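Local coordinates for 3-dehydroquinate dehydratase (Enterococcus faecalis, PDB 4PH6), which catalyses the cis-dehydration of 3-dehydroquinate to 3-dehydroshikimate, the third step of the chorismate pathway, through a covalent imine intermediate, at residues V23-P28 against A35-S40; D53-V58 against S62-L67; Q70-L75 against A112-D117. All coordinates share one frame; numbering follows the deposited sequence.

Interaction 1 (V23-P28 against A35-S40); sequences VPIVAP and AEATAS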
loop_
_atom_site.group_PDB
_atom_site.type_symbol
_atom_site.label_atom_id
_atom_site.label_comp_id
_atom_site.label_asym_id
_atom_site.label_seq_id
_atom_site.Cartn_x
_atom_site.Cartn_y
_atom_site.Cartn_z
ATOM N N VAL A 23 19.442 -4.314 -3.066
ATOM C CA VAL A 23 20.098 -3.110 -2.591
ATOM C C VAL A 23 21.059 -2.624 -3.669
ATOM O O VAL A 23 21.841 -3.415 -4.218
ATOM C CB VAL A 23 20.843 -3.334 -1.236
ATOM C CG1 VAL A 23 21.893 -4.440 -1.337
ATOM C CG2 VAL A 23 21.488 -2.042 -0.753
ATOM N N PRO A 24 20.985 -1.316 -3.999
ATOM C CA PRO A 24 21.915 -0.653 -4.922
ATOM C C PRO A 24 23.206 -0.158 -4.250
ATOM O O PRO A 24 23.211 0.334 -3.123
ATOM C CB PRO A 24 21.100 0.531 -5.440
ATOM C CG PRO A 24 20.243 0.899 -4.258
ATOM C CD PRO A 24 19.928 -0.395 -3.537
ATOM N N ILE A 25 24.308 -0.311 -4.971
ATOM C CA ILE A 25 25.540 0.361 -4.635
ATOM C C ILE A 25 25.677 1.535 -5.591
ATOM O O ILE A 25 25.692 1.337 -6.805
ATOM C CB ILE A 25 26.743 -0.584 -4.740
ATOM C CG1 ILE A 25 26.571 -1.752 -3.755
ATOM C CG2 ILE A 25 28.042 0.176 -4.494
ATOM C CD1 ILE A 25 27.733 -2.733 -3.732
ATOM N N VAL A 26 25.735 2.754 -5.061
ATOM C CA VAL A 26 25.871 3.938 -5.908
ATOM C C VAL A 26 27.118 4.750 -5.589
ATOM O O VAL A 26 27.245 5.887 -6.033
ATOM C CB VAL A 26 24.644 4.887 -5.801
ATOM C CG1 VAL A 26 23.363 4.186 -6.243
ATOM C CG2 VAL A 26 24.504 5.445 -4.389
ATOM N N ALA A 27 28.039 4.173 -4.820
ATOM C CA ALA A 27 29.261 4.881 -4.450
ATOM C C ALA A 27 30.176 5.051 -5.672
ATOM O O ALA A 27 30.296 4.148 -6.485
ATOM C CB ALA A 27 29.981 4.151 -3.333
ATOM N N PRO A 28 30.816 6.223 -5.804
ATOM C CA PRO A 28 31.605 6.549 -6.996
ATOM C C PRO A 28 33.036 6.015 -6.967
ATOM O O PRO A 28 33.618 5.834 -8.034
ATOM C CB PRO A 28 31.618 8.078 -6.985
ATOM C CG PRO A 28 31.610 8.414 -5.530
ATOM C CD PRO A 28 30.711 7.375 -4.885
ATOM N N ALA A 35 33.666 -1.811 -0.140
ATOM C CA ALA A 35 33.205 -1.806 1.245
ATOM C C ALA A 35 31.711 -2.115 1.325
ATOM O O ALA A 35 31.289 -2.972 2.114
ATOM C CB ALA A 35 33.520 -0.469 1.925
ATOM N N GLU A 36 30.925 -1.440 0.492
ATOM C CA GLU A 36 29.476 -1.603 0.504
ATOM C C GLU A 36 29.065 -2.999 0.009
ATOM O O GLU A 36 28.011 -3.514 0.374
ATOM C CB GLU A 36 28.809 -0.510 -0.332
ATOM C CG GLU A 36 29.006 0.884 0.234
ATOM C CD GLU A 36 28.121 1.932 -0.421
ATOM O OE1 GLU A 36 27.225 1.563 -1.213
ATOM O OE2 GLU A 36 28.320 3.136 -0.140
ATOM N N ALA A 37 29.914 -3.610 -0.806
ATOM C CA ALA A 37 29.687 -4.974 -1.248
ATOM C C ALA A 37 29.863 -5.906 -0.062
ATOM O O ALA A 37 29.028 -6.771 0.205
ATOM C CB ALA A 37 30.636 -5.338 -2.359
ATOM N N THR A 38 30.961 -5.710 0.655
ATOM C CA THR A 38 31.223 -6.496 1.847
ATOM C C THR A 38 30.109 -6.288 2.872
ATOM O O THR A 38 29.643 -7.258 3.470
ATOM C CB THR A 38 32.597 -6.160 2.467
ATOM O OG1 THR A 38 33.636 -6.630 1.593
ATOM C CG2 THR A 38 32.751 -6.822 3.831
ATOM N N ALA A 39 29.662 -5.042 3.028
ATOM C CA ALA A 39 28.577 -4.731 3.947
ATOM C C ALA A 39 27.271 -5.460 3.594
ATOM O O ALA A 39 26.513 -5.814 4.500
ATOM C CB ALA A 39 28.336 -3.215 4.005
ATOM N N SER A 40 27.016 -5.705 2.302
ATOM C CA SER A 40 25.782 -6.385 1.899
ATOM C C SER A 40 25.672 -7.793 2.522
ATOM O O SER A 40 24.577 -8.340 2.657
ATOM C CB SER A 40 25.671 -6.475 0.370
ATOM O OG SER A 40 26.520 -7.471 -0.174
HETATM O O HOH W 1 24.836 -0.072 -0.941
#
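Glu36 OE1 is joined to the strand through one ordered water. The water donates to Glu36 OE1 at 2.9 Å and to Pro24 O at 2.8 Å. It bridges a helix side chain and a strand carbonyl; no direct hydrogen bond links the two segments. The carboxylate also lies against apolar groups. Ile25 CG2 approaches Glu36 OE1 to 3.7 Å. The other oxygen, Glu36 OE2, lies 3.7 Å from Ala27 CB, so the carboxylate spans the end of the strand and the start of the loop. The Glu36 chain gets there by running straight beyond CG, with chi2 at -168°. Ile25 and Glu36 pass alongside each other in opposite directions.

The two branches of Ile25 do different work. CG2 meets the carboxylate. The longer branch extends to the helix backbone, with chi2 at -178°, and Ile25 CD1 comes within 3.8 Å of Ala37 N. Ile25 CD1 is also 4.1 Å from Ala37 CB. Ser40 OG donates to Ala37 O at 2.6 Å, in the carbonyl plane and on a lone pair, so the hydroxyl is bound within its own segment.

Ala27 and Ile25 also pack on Ile33, earlier in helix 30-40. Val26 points away from the helix, and its side chain lies close to that of Arg51, a predicted 3-dehydroquinate-binding residue. The contact lies within the beta-alpha-beta unit of strand 20-25, helix 30-40 and strand 47-51. Strand 20-25 runs parallel to strand 47-51, and Ile25 and Ser40 both touch Val48 there.

Interaction 2 (D53-V58 against S62-L67); sequences DYYENV and SDVCNL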
loop_
_atom_site.group_PDB
_atom_site.type_symbol
_atom_site.label_atom_id
_atom_site.label_comp_id
_atom_site.label_asym_id
_atom_site.label_seq_id
_atom_site.Cartn_x
_atom_site.Cartn_y
_atom_site.Cartn_z
ATOM N N ASP A 53 26.810 3.736 -13.620
ATOM C CA ASP A 53 26.851 5.115 -14.090
ATOM C C ASP A 53 27.271 6.071 -12.968
ATOM O O ASP A 53 27.547 7.243 -13.225
ATOM C CB ASP A 53 25.498 5.516 -14.701
ATOM C CG ASP A 53 24.324 5.169 -13.816
ATOM O OD1 ASP A 53 23.661 6.099 -13.307
ATOM O OD2 ASP A 53 24.067 3.966 -13.621
ATOM N N TYR A 54 27.350 5.558 -11.737
ATOM C CA TYR A 54 27.941 6.311 -10.631
ATOM C C TYR A 54 29.463 6.138 -10.557
ATOM O O TYR A 54 30.157 7.001 -10.015
ATOM C CB TYR A 54 27.335 5.880 -9.292
ATOM C CG TYR A 54 26.022 6.536 -8.929
ATOM C CD1 TYR A 54 25.983 7.728 -8.215
ATOM C CD2 TYR A 54 24.818 5.944 -9.288
ATOM C CE1 TYR A 54 24.775 8.307 -7.871
ATOM C CE2 TYR A 54 23.623 6.513 -8.956
ATOM C CZ TYR A 54 23.601 7.691 -8.248
ATOM O OH TYR A 54 22.395 8.239 -7.927
ATOM N N TYR A 55 29.979 5.020 -11.076
ATOM C CA TYR A 55 31.407 4.710 -10.919
ATOM C C TYR A 55 32.309 5.686 -11.672
ATOM O O TYR A 55 32.202 5.823 -12.889
ATOM C CB TYR A 55 31.710 3.278 -11.367
ATOM C CG TYR A 55 33.161 2.895 -11.158
ATOM C CD1 TYR A 55 33.829 3.253 -9.994
ATOM C CD2 TYR A 55 33.869 2.182 -12.126
ATOM C CE1 TYR A 55 35.152 2.925 -9.794
ATOM C CE2 TYR A 55 35.196 1.831 -11.923
ATOM C CZ TYR A 55 35.829 2.211 -10.756
ATOM O OH TYR A 55 37.144 1.894 -10.550
ATOM N N GLU A 56 33.215 6.345 -10.950
ATOM C CA GLU A 56 34.059 7.376 -11.553
ATOM C C GLU A 56 34.930 6.882 -12.724
ATOM O O GLU A 56 35.284 7.675 -13.604
ATOM C CB GLU A 56 34.960 8.023 -10.489
ATOM C CG GLU A 56 35.999 7.108 -9.856
ATOM C CD GLU A 56 36.800 7.796 -8.744
ATOM O OE1 GLU A 56 36.648 9.020 -8.554
ATOM O OE2 GLU A 56 37.580 7.107 -8.048
ATOM N N ASN A 57 35.276 5.594 -12.742
ATOM C CA ASN A 57 36.153 5.065 -13.790
ATOM C C ASN A 57 35.438 4.246 -14.855
ATOM O O ASN A 57 36.065 3.426 -15.523
ATOM C CB ASN A 57 37.270 4.205 -13.180
ATOM C CG ASN A 57 38.233 5.011 -12.344
ATOM O OD1 ASN A 57 38.550 6.155 -12.677
ATOM N ND2 ASN A 57 38.708 4.422 -11.253
ATOM N N VAL A 58 34.141 4.482 -15.032
ATOM C CA VAL A 58 33.307 3.602 -15.847
ATOM C C VAL A 58 33.679 3.602 -17.346
ATOM O O VAL A 58 33.297 2.696 -18.102
ATOM C CB VAL A 58 31.825 3.975 -15.674
ATOM C CG1 VAL A 58 31.481 5.194 -16.488
ATOM C CG2 VAL A 58 30.940 2.815 -16.061
ATOM N N SER A 62 37.939 -2.176 -18.676
ATOM C CA SER A 62 38.717 -3.252 -18.055
ATOM C C SER A 62 38.788 -3.095 -16.550
ATOM O O SER A 62 38.767 -4.079 -15.805
ATOM C CB SER A 62 40.134 -3.299 -18.626
ATOM O OG SER A 62 40.094 -3.641 -19.995
ATOM N N ASP A 63 38.905 -1.846 -16.119
ATOM C CA ASP A 63 38.836 -1.511 -14.713
ATOM C C ASP A 63 37.488 -1.960 -14.163
ATOM O O ASP A 63 37.407 -2.547 -13.083
ATOM C CB ASP A 63 39.025 -0.007 -14.518
ATOM C CG ASP A 63 39.049 0.390 -13.069
ATOM O OD1 ASP A 63 40.156 0.486 -12.497
ATOM O OD2 ASP A 63 37.966 0.595 -12.494
ATOM N N VAL A 64 36.429 -1.707 -14.934
ATOM C CA VAL A 64 35.091 -2.079 -14.505
ATOM C C VAL A 64 34.950 -3.605 -14.422
ATOM O O VAL A 64 34.387 -4.118 -13.463
ATOM C CB VAL A 64 34.001 -1.511 -15.448
ATOM C CG1 VAL A 64 32.634 -1.971 -15.004
ATOM C CG2 VAL A 64 34.048 0.003 -15.471
ATOM N N CYS A 65 35.459 -4.327 -15.419
ATOM C CA CYS A 65 35.384 -5.791 -15.406
ATOM C C CYS A 65 36.084 -6.371 -14.178
ATOM O O CYS A 65 35.549 -7.255 -13.513
ATOM C CB CYS A 65 35.988 -6.389 -16.686
ATOM S SG CYS A 65 34.991 -6.103 -18.166
ATOM N N ASN A 66 37.278 -5.859 -13.886
ATOM C CA ASN A 66 38.075 -6.322 -12.749
ATOM C C ASN A 66 37.406 -5.987 -11.435
ATOM O O ASN A 66 37.305 -6.819 -10.531
ATOM C CB ASN A 66 39.469 -5.708 -12.774
ATOM C CG ASN A 66 40.284 -6.078 -11.546
ATOM O OD1 ASN A 66 40.875 -7.159 -11.485
ATOM N ND2 ASN A 66 40.312 -5.187 -10.554
ATOM N N LEU A 67 36.953 -4.749 -11.334
ATOM C CA LEU A 67 36.232 -4.329 -10.158
ATOM C C LEU A 67 35.004 -5.216 -9.965
ATOM O O LEU A 67 34.655 -5.553 -8.830
ATOM C CB LEU A 67 35.839 -2.856 -10.266
ATOM C CG LEU A 67 35.160 -2.295 -9.019
ATOM C CD1 LEU A 67 35.915 -2.693 -7.778
ATOM C CD2 LEU A 67 35.014 -0.770 -9.112
#
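The loop between strand 47-51 and helix 61-73 folds back onto that helix, and Tyr55 meets Asp63, Val64 and Leu67 there. A type I beta turn from Tyr55 to Val58 shapes the loop. Its backbone bond runs from Val58 N to Tyr55 O.

Tyr55 OH donates to Asp63 OD2 at 2.5 Å, a very short hydrogen bond. Asp63 OD2 lies at the edge of the ring, in its plane, and the ring and carboxylate planes are 18° apart. The same hydroxyl, Tyr55 OH, accepts a bond from Asn57 ND2 at 3.1 Å, with an N-H...O angle of 159°. The phenol oxygen therefore has one partner in its own turn and one on the helix, and these fix its place. Asn57 reaches it from within the turn, its amide nearly perpendicular to the Asp63 carboxylate.

The ring is held on both faces. Leu67 CD2 lies over one face, 3.8 Å from the Tyr55 centroid, as a CH-pi contact. The backbone N of Asn57 lies over the centre of the opposite face. Val64 CG2 fills in at the edge, 4.0 Å from Tyr55 CD2, and also touches Val58 CA at 3.7 Å. Tyr55 CG stands anti to the backbone N (chi1 -177°), which sends the ring across to the helix.

Helix 97-110 continues the packing through Leu103, which touches Val58 and Val64. Tyr55 and Leu67 both touch Ala30 of helix 30-40. Strand, connecting loop and helix in this order form the repeating element of a (beta/alpha)8 barrel.

Interaction 3 (Q70-L75 against A112-D117); sequences QVMERL and ALDLLD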
loop_
_atom_site.group_PDB
_atom_site.type_symbol
_atom_site.label_atom_id
_atom_site.label_comp_id
_atom_site.label_asym_id
_atom_site.label_seq_id
_atom_site.Cartn_x
_atom_site.Cartn_y
_atom_site.Cartn_z
ATOM N N GLN A 70 36.011 -8.360 -8.072
ATOM C CA GLN A 70 36.223 -8.097 -6.654
ATOM C C GLN A 70 34.924 -7.852 -5.868
ATOM O O GLN A 70 34.826 -8.193 -4.683
ATOM C CB GLN A 70 37.158 -6.908 -6.518
ATOM C CG GLN A 70 38.491 -7.150 -7.209
ATOM C CD GLN A 70 39.326 -5.903 -7.325
ATOM O OE1 GLN A 70 38.817 -4.830 -7.638
ATOM N NE2 GLN A 70 40.623 -6.035 -7.066
ATOM N N VAL A 71 33.941 -7.252 -6.532
ATOM C CA VAL A 71 32.621 -7.053 -5.953
ATOM C C VAL A 71 31.922 -8.391 -5.740
ATOM O O VAL A 71 31.405 -8.662 -4.659
ATOM C CB VAL A 71 31.746 -6.156 -6.850
ATOM C CG1 VAL A 71 30.275 -6.390 -6.575
ATOM C CG2 VAL A 71 32.114 -4.707 -6.654
ATOM N N MET A 72 31.935 -9.232 -6.772
ATOM C CA MET A 72 31.344 -10.569 -6.692
ATOM C C MET A 72 31.941 -11.422 -5.574
ATOM O O MET A 72 31.220 -12.135 -4.868
ATOM C CB MET A 72 31.509 -11.294 -8.022
ATOM C CG MET A 72 30.987 -12.707 -8.008
ATOM S SD MET A 72 29.200 -12.680 -8.053
ATOM C CE MET A 72 28.920 -12.043 -9.716
ATOM N N GLU A 73 33.262 -11.354 -5.418
ATOM C CA GLU A 73 33.950 -12.158 -4.411
ATOM C C GLU A 73 33.470 -11.856 -3.003
ATOM O O GLU A 73 33.506 -12.740 -2.140
ATOM C CB GLU A 73 35.460 -11.950 -4.481
ATOM C CG GLU A 73 36.093 -12.467 -5.748
ATOM C CD GLU A 73 37.593 -12.276 -5.745
ATOM O OE1 GLU A 73 38.064 -11.319 -5.090
ATOM O OE2 GLU A 73 38.302 -13.093 -6.380
ATOM N N ARG A 74 33.019 -10.618 -2.780
ATOM C CA ARG A 74 32.549 -10.164 -1.464
ATOM C C ARG A 74 31.023 -10.273 -1.266
ATOM O O ARG A 74 30.501 -9.814 -0.254
ATOM C CB ARG A 74 32.976 -8.701 -1.231
ATOM C CG ARG A 74 34.485 -8.458 -1.137
ATOM C CD ARG A 74 34.855 -7.007 -1.475
ATOM N NE ARG A 74 36.272 -6.717 -1.234
ATOM C CZ ARG A 74 37.271 -7.080 -2.040
ATOM N NH1 ARG A 74 37.033 -7.772 -3.155
ATOM N NH2 ARG A 74 38.523 -6.762 -1.724
ATOM N N LEU A 75 30.294 -10.850 -2.218
ATOM C CA LEU A 75 28.830 -10.774 -2.144
ATOM C C LEU A 75 28.161 -11.889 -1.355
ATOM O O LEU A 75 26.948 -11.931 -1.292
ATOM C CB LEU A 75 28.225 -10.734 -3.546
ATOM C CG LEU A 75 28.186 -9.340 -4.169
ATOM C CD1 LEU A 75 27.255 -9.312 -5.360
ATOM C CD2 LEU A 75 27.731 -8.312 -3.152
ATOM N N ALA A 112 32.246 -10.096 -13.961
ATOM C CA ALA A 112 31.409 -10.964 -13.149
ATOM C C ALA A 112 30.034 -10.333 -12.942
ATOM O O ALA A 112 29.934 -9.156 -12.582
ATOM C CB ALA A 112 32.083 -11.251 -11.805
ATOM N N LEU A 113 28.978 -11.110 -13.186
ATOM C CA LEU A 113 27.604 -10.624 -13.040
ATOM C C LEU A 113 26.607 -11.754 -13.251
ATOM O O LEU A 113 26.881 -12.696 -13.967
ATOM C CB LEU A 113 27.325 -9.482 -14.021
ATOM C CG LEU A 113 27.434 -9.756 -15.522
ATOM C CD1 LEU A 113 26.165 -9.351 -16.208
ATOM C CD2 LEU A 113 28.616 -9.062 -16.162
ATOM N N ASP A 114 25.438 -11.651 -12.635
ATOM C CA ASP A 114 24.439 -12.710 -12.749
ATOM C C ASP A 114 23.237 -12.246 -13.553
ATOM O O ASP A 114 22.584 -13.050 -14.218
ATOM C CB ASP A 114 24.008 -13.173 -11.359
ATOM C CG ASP A 114 25.178 -13.668 -10.543
ATOM O OD1 ASP A 114 25.902 -14.549 -11.034
ATOM O OD2 ASP A 114 25.422 -13.151 -9.441
ATOM N N LEU A 115 22.960 -10.945 -13.485
ATOM C CA LEU A 115 21.878 -10.326 -14.229
ATOM C C LEU A 115 22.378 -9.062 -14.903
ATOM O O LEU A 115 23.213 -8.340 -14.365
ATOM C CB LEU A 115 20.687 -9.998 -13.324
ATOM C CG LEU A 115 20.108 -11.132 -12.495
ATOM C CD1 LEU A 115 20.683 -11.094 -11.089
ATOM C CD2 LEU A 115 18.603 -11.037 -12.480
ATOM N N LEU A 116 21.870 -8.807 -16.099
ATOM C CA LEU A 116 22.268 -7.619 -16.839
ATOM C C LEU A 116 21.041 -6.771 -17.132
ATOM O O LEU A 116 20.043 -7.263 -17.674
ATOM C CB LEU A 116 22.996 -7.998 -18.146
ATOM C CG LEU A 116 23.522 -6.887 -19.069
ATOM C CD1 LEU A 116 24.358 -5.858 -18.304
ATOM C CD2 LEU A 116 24.315 -7.473 -20.254
ATOM N N ASP A 117 21.129 -5.503 -16.749
ATOM C CA ASP A 117 20.103 -4.517 -17.012
ATOM C C ASP A 117 20.294 -3.883 -18.404
ATOM O O ASP A 117 21.348 -3.322 -18.705
ATOM C CB ASP A 117 20.126 -3.432 -15.918
ATOM C CG ASP A 117 19.091 -2.334 -16.147
ATOM O OD1 ASP A 117 19.265 -1.558 -17.107
ATOM O OD2 ASP A 117 18.138 -2.211 -15.343
#
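Ala112 opens the contact with its methyl against Met72. Ala112 CB lies 3.8 Å from Met72 CB and 3.9 Å from Met72 CE, so it touches both the root and the end of the methionine. Its backbone N is hydrogen-bonded to Ser68 OG, earlier in helix 61-73.

At Leu113 the backbone does the touching. The Leu113 side chain points away from the helix, while Met72 CE rests 3.6 Å from Leu113 N. The methionine is bent to reach this point. Its CG is anti to the backbone N, and chi2 (75°) and chi3 (68°) then fold the chain.

Asp114 comes next. Asp114 OD2 is 3.7 Å from Met72 CE and 4.1 Å from Met72 SD, and the two side chains cross at a slant. The polar partners of this oxygen are others: the backbone N of Leu80 and the NZ of Lys10, which forms a salt bridge. From Leu115 the chain enters strand 115-119, which runs beside strand 80-83.

No hydrogen bond crosses between the two segments. Met72 meets a methyl, a backbone amide and a carboxylate by van der Waals contact alone. The flexible thioether side chain thus fits against the Asp114 carboxylate without bonding to it, and that carboxylate is already held by Leu80 N and Lys10.

Overall arrangement
All three contacts pack helices of the barrel against strands or loops of the same chain. Interactions 1 and 2 are buried, while interaction 3 is only partly so. Interactions 2 and 3 share helix 61-73, interaction 2 near its start and interaction 3 near its end. Interactions 1 and 3 reach the same parallel sheet, and Ser40 packs on Leu75 between them. Interactions 1 and 2 meet where Pro28 O probably accepts a hydrogen bond from Glu56 N. Their chemistry differs. Interaction 1 relies on a bridging water, and interaction 2 on a direct hydrogen bond and a tyrosine ring. Interaction 3 has only van der Waals contact across its segments.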